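Local coordinates for sarcoplasmic calcium-binding protein (PDB 2SAS) that binds calcium ions through EF-hand loops and seems more abundant in fast-contracting muscles, though no functional relationship can be established from that distribution, at residues A[86-96]-A[162-170]. Residues are numbered along the deposited sequence; the frame is centred on the assembly and turned at random.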
ATOM      1  N   TRP A  86      18.189 -10.952   0.181  1.00 18.58           N
ATOM      2  CA  TRP A  86      17.289 -11.528  -0.860  1.00 19.58           C
ATOM      3  C   TRP A  86      17.972 -11.796  -2.175  1.00 20.08           C
ATOM      4  O   TRP A  86      17.685 -12.853  -2.795  1.00 19.63           O
ATOM      5  CB  TRP A  86      16.017 -10.698  -0.935  1.00 18.96           C
ATOM      6  CG  TRP A  86      15.109 -11.279   0.117  1.00 18.86           C
ATOM      7  CD1 TRP A  86      14.715 -10.695   1.260  1.00 18.14           C
ATOM      8  CD2 TRP A  86      14.524 -12.588   0.091  1.00 20.38           C
ATOM      9  NE1 TRP A  86      13.902 -11.532   1.959  1.00 17.32           N
ATOM     10  CE2 TRP A  86      13.770 -12.703   1.305  1.00 19.23           C
ATOM     11  CE3 TRP A  86      14.567 -13.669  -0.785  1.00 19.80           C
ATOM     12  CZ2 TRP A  86      13.049 -13.849   1.623  1.00 17.79           C
ATOM     13  CZ3 TRP A  86      13.862 -14.816  -0.450  1.00 16.94           C
ATOM     14  CH2 TRP A  86      13.111 -14.901   0.717  1.00 16.71           C
ATOM     15  N   GLU A  87      18.866 -10.918  -2.580  1.00 21.18           N
ATOM     16  CA  GLU A  87      19.619 -11.132  -3.841  1.00 21.94           C
ATOM     17  C   GLU A  87      20.426 -12.401  -3.751  1.00 20.79           C
ATOM     18  O   GLU A  87      20.532 -13.130  -4.743  1.00 22.13           O
ATOM     19  CB  GLU A  87      20.524 -10.003  -4.259  1.00 22.53           C
ATOM     20  CG  GLU A  87      19.941  -8.593  -4.386  1.00 26.02           C
ATOM     21  CD  GLU A  87      20.449  -7.947  -5.667  1.00 29.29           C
ATOM     22  OE1 GLU A  87      21.439  -8.473  -6.171  1.00 29.53           O
ATOM     23  OE2 GLU A  87      19.788  -6.971  -6.091  1.00 29.03           O
ATOM     24  N   LYS A  88      20.947 -12.653  -2.572  1.00 21.24           N
ATOM     25  CA  LYS A  88      21.766 -13.886  -2.324  1.00 21.39           C
ATOM     26  C   LYS A  88      20.858 -15.092  -2.432  1.00 20.83           C
ATOM     27  O   LYS A  88      21.084 -15.938  -3.292  1.00 20.66           O
ATOM     28  CB  LYS A  88      22.547 -13.711  -1.061  1.00 22.04           C
ATOM     29  CG  LYS A  88      23.194 -14.763  -0.250  1.00 23.20           C
ATOM     30  CD  LYS A  88      23.167 -14.495   1.263  1.00 30.13           C
ATOM     31  CE  LYS A  88      21.857 -14.453   1.991  1.00 31.12           C
ATOM     32  NZ  LYS A  88      21.369 -15.776   2.520  1.00 31.43           N
ATOM     33  N   THR A  89      19.775 -15.258  -1.687  1.00 20.87           N
ATOM     34  CA  THR A  89      18.904 -16.429  -1.814  1.00 20.40           C
ATOM     35  C   THR A  89      18.148 -16.585  -3.111  1.00 21.12           C
ATOM     36  O   THR A  89      17.834 -17.725  -3.486  1.00 20.13           O
ATOM     37  CB  THR A  89      17.874 -16.472  -0.604  1.00 18.42           C
ATOM     38  OG1 THR A  89      17.153 -15.251  -0.777  1.00 21.13           O
ATOM     39  CG2 THR A  89      18.557 -16.526   0.740  1.00 21.23           C
ATOM     40  N   ILE A  90      17.781 -15.497  -3.782  1.00 22.65           N
ATOM     41  CA  ILE A  90      17.032 -15.714  -5.053  1.00 24.76           C
ATOM     42  C   ILE A  90      18.020 -16.376  -5.999  1.00 27.15           C
ATOM     43  O   ILE A  90      17.749 -17.312  -6.757  1.00 27.89           O
ATOM     44  CB  ILE A  90      16.403 -14.383  -5.590  1.00 23.10           C
ATOM     45  CG1 ILE A  90      15.138 -14.020  -4.791  1.00 23.24           C
ATOM     46  CG2 ILE A  90      16.071 -14.478  -7.101  1.00 24.51           C
ATOM     47  CD1 ILE A  90      14.419 -12.703  -5.193  1.00 23.97           C
ATOM     48  N   ALA A  91      19.251 -15.863  -5.902  1.00 29.01           N
ATOM     49  CA  ALA A  91      20.337 -16.361  -6.768  1.00 30.35           C
ATOM     50  C   ALA A  91      20.394 -17.873  -6.807  1.00 30.77           C
ATOM     51  O   ALA A  91      20.727 -18.412  -7.888  1.00 32.17           O
ATOM     52  CB  ALA A  91      21.633 -15.691  -6.345  1.00 30.52           C
ATOM     53  N   THR A  92      20.057 -18.558  -5.736  1.00 31.07           N
ATOM     54  CA  THR A  92      20.094 -20.013  -5.638  1.00 31.26           C
ATOM     55  C   THR A  92      19.025 -20.749  -4.853  1.00 30.76           C
ATOM     56  O   THR A  92      19.509 -21.659  -4.119  1.00 32.33           O
ATOM     57  CB  THR A  92      21.470 -20.417  -4.891  1.00 31.81           C
ATOM     58  OG1 THR A  92      21.226 -19.874  -3.565  1.00 29.82           O
ATOM     59  CG2 THR A  92      22.718 -19.885  -5.584  1.00 31.97           C
ATOM     60  N   CYS A  93      17.751 -20.521  -4.874  1.00 29.73           N
ATOM     61  CA  CYS A  93      16.742 -21.303  -4.103  1.00 29.16           C
ATOM     62  C   CYS A  93      15.682 -21.893  -5.045  1.00 28.79           C
ATOM     63  O   CYS A  93      15.419 -21.256  -6.091  1.00 28.13           O
ATOM     64  CB  CYS A  93      16.134 -20.351  -3.068  1.00 29.56           C
ATOM     65  SG  CYS A  93      15.283 -18.945  -3.855  1.00 29.07           S
ATOM     66  N   LYS A  94      15.053 -23.028  -4.766  1.00 29.49           N
ATOM     67  CA  LYS A  94      14.042 -23.604  -5.667  1.00 30.36           C
ATOM     68  C   LYS A  94      12.680 -23.952  -5.119  1.00 29.87           C
ATOM     69  O   LYS A  94      11.747 -24.065  -5.978  1.00 30.74           O
ATOM     70  CB  LYS A  94      14.532 -24.815  -6.487  1.00 30.68           C
ATOM     71  CG  LYS A  94      14.106 -24.758  -7.952  1.00 30.97           C
ATOM     72  CD  LYS A  94      13.797 -26.106  -8.552  1.00 32.92           C
ATOM     73  CE  LYS A  94      12.347 -26.354  -8.934  1.00 34.00           C
ATOM     74  NZ  LYS A  94      11.443 -26.477  -7.752  1.00 33.57           N
ATOM     75  N   SER A  95      12.475 -24.102  -3.844  1.00 30.00           N
ATOM     76  CA  SER A  95      11.136 -24.403  -3.242  1.00 28.65           C
ATOM     77  C   SER A  95      11.048 -23.657  -1.897  1.00 28.88           C
ATOM     78  O   SER A  95      12.114 -23.131  -1.489  1.00 29.32           O
ATOM     79  CB  SER A  95      10.984 -25.890  -2.994  1.00 27.78           C
ATOM     80  OG  SER A  95      11.798 -26.270  -1.900  1.00 25.97           O
ATOM     81  N   VAL A  96       9.885 -23.634  -1.250  1.00 28.14           N
ATOM     82  CA  VAL A  96       9.725 -22.956   0.028  1.00 28.63           C
ATOM     83  C   VAL A  96      10.789 -23.553   0.988  1.00 28.49           C
ATOM     84  O   VAL A  96      11.422 -22.831   1.767  1.00 27.70           O
ATOM     85  CB  VAL A  96       8.346 -22.879   0.648  1.00 29.65           C
ATOM     86  CG1 VAL A  96       8.208 -23.648   1.975  1.00 30.89           C
ATOM     87  CG2 VAL A  96       7.932 -21.437   0.978  1.00 30.68           C
ATOM     88  N   LYS A 162       2.234 -20.960   1.796  1.00 18.26           N
ATOM     89  CA  LYS A 162       3.617 -21.273   1.603  1.00 19.30           C
ATOM     90  C   LYS A 162       4.019 -21.081   0.120  1.00 19.59           C
ATOM     91  O   LYS A 162       5.059 -20.477  -0.107  1.00 19.68           O
ATOM     92  CB  LYS A 162       3.978 -22.735   1.938  1.00 19.11           C
ATOM     93  CG  LYS A 162       3.990 -23.046   3.457  1.00 20.63           C
ATOM     94  CD  LYS A 162       4.389 -24.496   3.696  1.00 22.08           C
ATOM     95  CE  LYS A 162       4.385 -24.871   5.174  1.00 22.63           C
ATOM     96  NZ  LYS A 162       5.183 -26.111   5.384  1.00 22.13           N
ATOM     97  N   GLU A 163       3.213 -21.580  -0.795  1.00 19.92           N
ATOM     98  CA  GLU A 163       3.476 -21.537  -2.234  1.00 20.59           C
ATOM     99  C   GLU A 163       3.478 -20.100  -2.729  1.00 19.21           C
ATOM    100  O   GLU A 163       4.313 -19.695  -3.537  1.00 17.74           O
ATOM    101  CB  GLU A 163       2.461 -22.326  -3.092  1.00 22.93           C
ATOM    102  CG  GLU A 163       2.162 -23.796  -2.868  1.00 27.25           C
ATOM    103  CD  GLU A 163       1.004 -24.400  -3.648  1.00 30.49           C
ATOM    104  OE1 GLU A 163       0.419 -23.850  -4.580  1.00 29.00           O
ATOM    105  OE2 GLU A 163       0.651 -25.549  -3.240  1.00 30.27           O
ATOM    106  N   LEU A 164       2.453 -19.384  -2.252  1.00 17.30           N
ATOM    107  CA  LEU A 164       2.283 -17.978  -2.651  1.00 15.72           C
ATOM    108  C   LEU A 164       3.336 -17.106  -2.009  1.00 16.68           C
ATOM    109  O   LEU A 164       3.922 -16.226  -2.663  1.00 16.30           O
ATOM    110  CB  LEU A 164       0.843 -17.613  -2.378  1.00 15.71           C
ATOM    111  CG  LEU A 164      -0.239 -18.455  -3.043  1.00 14.46           C
ATOM    112  CD1 LEU A 164      -1.563 -18.179  -2.340  1.00 15.51           C
ATOM    113  CD2 LEU A 164      -0.320 -18.036  -4.508  1.00 15.45           C
ATOM    114  N   TYR A 165       3.621 -17.362  -0.731  1.00 17.18           N
ATOM    115  CA  TYR A 165       4.688 -16.543  -0.077  1.00 17.93           C
ATOM    116  C   TYR A 165       5.978 -16.660  -0.908  1.00 16.22           C
ATOM    117  O   TYR A 165       6.531 -15.623  -1.292  1.00 14.63           O
ATOM    118  CB  TYR A 165       4.822 -16.858   1.397  1.00 17.31           C
ATOM    119  CG  TYR A 165       5.870 -16.127   2.179  1.00 18.33           C
ATOM    120  CD1 TYR A 165       7.195 -16.601   2.137  1.00 20.87           C
ATOM    121  CD2 TYR A 165       5.619 -15.050   2.991  1.00 18.94           C
ATOM    122  CE1 TYR A 165       8.199 -16.013   2.891  1.00 22.44           C
ATOM    123  CE2 TYR A 165       6.613 -14.408   3.745  1.00 20.52           C
ATOM    124  CZ  TYR A 165       7.893 -14.922   3.714  1.00 23.57           C
ATOM    125  OH  TYR A 165       8.912 -14.331   4.438  1.00 24.41           O
ATOM    126  N   TYR A 166       6.314 -17.889  -1.260  1.00 15.95           N
ATOM    127  CA  TYR A 166       7.471 -18.237  -2.074  1.00 16.27           C
ATOM    128  C   TYR A 166       7.522 -17.445  -3.373  1.00 17.09           C
ATOM    129  O   TYR A 166       8.562 -16.907  -3.792  1.00 19.09           O
ATOM    130  CB  TYR A 166       7.502 -19.747  -2.471  1.00 13.75           C
ATOM    131  CG  TYR A 166       8.753 -20.057  -3.268  1.00 17.31           C
ATOM    132  CD1 TYR A 166       9.996 -19.912  -2.645  1.00 19.73           C
ATOM    133  CD2 TYR A 166       8.758 -20.498  -4.602  1.00 18.56           C
ATOM    134  CE1 TYR A 166      11.206 -20.176  -3.268  1.00 19.88           C
ATOM    135  CE2 TYR A 166       9.957 -20.749  -5.266  1.00 20.49           C
ATOM    136  CZ  TYR A 166      11.169 -20.602  -4.598  1.00 22.34           C
ATOM    137  OH  TYR A 166      12.355 -20.874  -5.238  1.00 24.71           O
ATOM    138  N   ARG A 167       6.386 -17.397  -4.046  1.00 16.87           N
ATOM    139  CA  ARG A 167       6.308 -16.707  -5.344  1.00 15.64           C
ATOM    140  C   ARG A 167       6.380 -15.197  -5.204  1.00 14.11           C
ATOM    141  O   ARG A 167       6.846 -14.562  -6.170  1.00 14.05           O
ATOM    142  CB  ARG A 167       5.057 -17.103  -6.103  1.00 15.24           C
ATOM    143  CG  ARG A 167       5.028 -18.599  -6.466  1.00 14.18           C
ATOM    144  CD  ARG A 167       3.605 -18.790  -6.979  1.00 17.79           C
ATOM    145  NE  ARG A 167       3.469 -20.078  -7.621  1.00 22.00           N
ATOM    146  CZ  ARG A 167       3.729 -20.224  -8.933  1.00 25.34           C
ATOM    147  NH1 ARG A 167       4.067 -19.132  -9.640  1.00 25.97           N
ATOM    148  NH2 ARG A 167       3.600 -21.409  -9.513  1.00 25.93           N
ATOM    149  N   LEU A 168       5.902 -14.708  -4.106  1.00 14.14           N
ATOM    150  CA  LEU A 168       5.907 -13.278  -3.788  1.00 17.30           C
ATOM    151  C   LEU A 168       7.375 -12.817  -3.625  1.00 17.56           C
ATOM    152  O   LEU A 168       7.767 -11.741  -4.014  1.00 17.32           O
ATOM    153  CB  LEU A 168       5.186 -13.075  -2.428  1.00 18.97           C
ATOM    154  CG  LEU A 168       4.652 -11.730  -2.036  1.00 21.47           C
ATOM    155  CD1 LEU A 168       5.042 -11.359  -0.590  1.00 23.67           C
ATOM    156  CD2 LEU A 168       5.115 -10.602  -2.937  1.00 20.08           C
ATOM    157  N   LEU A 169       8.131 -13.676  -2.937  1.00 18.49           N
ATOM    158  CA  LEU A 169       9.529 -13.414  -2.645  1.00 18.86           C
ATOM    159  C   LEU A 169      10.435 -13.645  -3.871  1.00 17.84           C
ATOM    160  O   LEU A 169      11.414 -12.878  -4.034  1.00 17.39           O
ATOM    161  CB  LEU A 169       9.939 -14.201  -1.401  1.00 18.19           C
ATOM    162  CG  LEU A 169       9.985 -13.556  -0.033  1.00 18.16           C
ATOM    163  CD1 LEU A 169      10.724 -12.219  -0.020  1.00 17.84           C
ATOM    164  CD2 LEU A 169       8.538 -13.285   0.431  1.00 19.14           C
ATOM    165  N   THR A 170      10.167 -14.644  -4.680  1.00 15.79           N
ATOM    166  CA  THR A 170      11.100 -14.925  -5.781  1.00 15.76           C
ATOM    167  C   THR A 170      10.802 -14.773  -7.222  1.00 16.95           C
ATOM    168  O   THR A 170      11.802 -14.499  -7.987  1.00 17.91           O
ATOM    169  CB  THR A 170      11.683 -16.379  -5.492  1.00 15.41           C
ATOM    170  OG1 THR A 170      10.565 -17.280  -5.667  1.00 16.51           O
ATOM    171  CG2 THR A 170      12.269 -16.474  -4.070  1.00 14.84           C
TER
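Trp86 and Ile90 on helix 86-91 meet Leu169 and Thr170 on helix 162-170, the two axes lying 11.2 Å apart with their directions 114° from one another, while the chain beyond, 92-96, passes over Tyr166 and brings the CA atoms of Val96 and Tyr166 to 5.6 Å. At the buried end Leu169 CD1 rests on one face of the indole, 3.5 Å from the centroid of its six-membered ring and 21° off the ring normal, a CH-pi contact for which a branched aliphatic residue and a broad flat ring are well matched. Tyr82 meets the same indole edge-to-face, and Ile10 and Thr13 of helix 4-18 pack beside the pair. The side chains of Ile90 and Thr170 run side by side but point opposite ways, with CG1 of Ile90 3.8 Å from Thr170 CG2. Threonine suits this place because its OG1 turns back to bond Tyr166 O at 2.8 Å, from above the carbonyl plane, while its methyl packs on Ile90 and Cys93. Tyr166, with CG anti to the backbone N (chi1 -178°), uses both faces of its flat ring: Thr170 OG1 sits over one, and the Ser95-Val96 peptide crosses the other, Ser95 C 3.7 Å above the plane. Compact, branched Val96 fits its CG2 3.9 Å from Tyr166 CB. The contact joins helix 79-91 of the second EF-hand and the chain that follows it to helix 158-170 of the fourth; with no hydrogen bonds between the two segments, it probably depends mainly on shape fit and apolar packing.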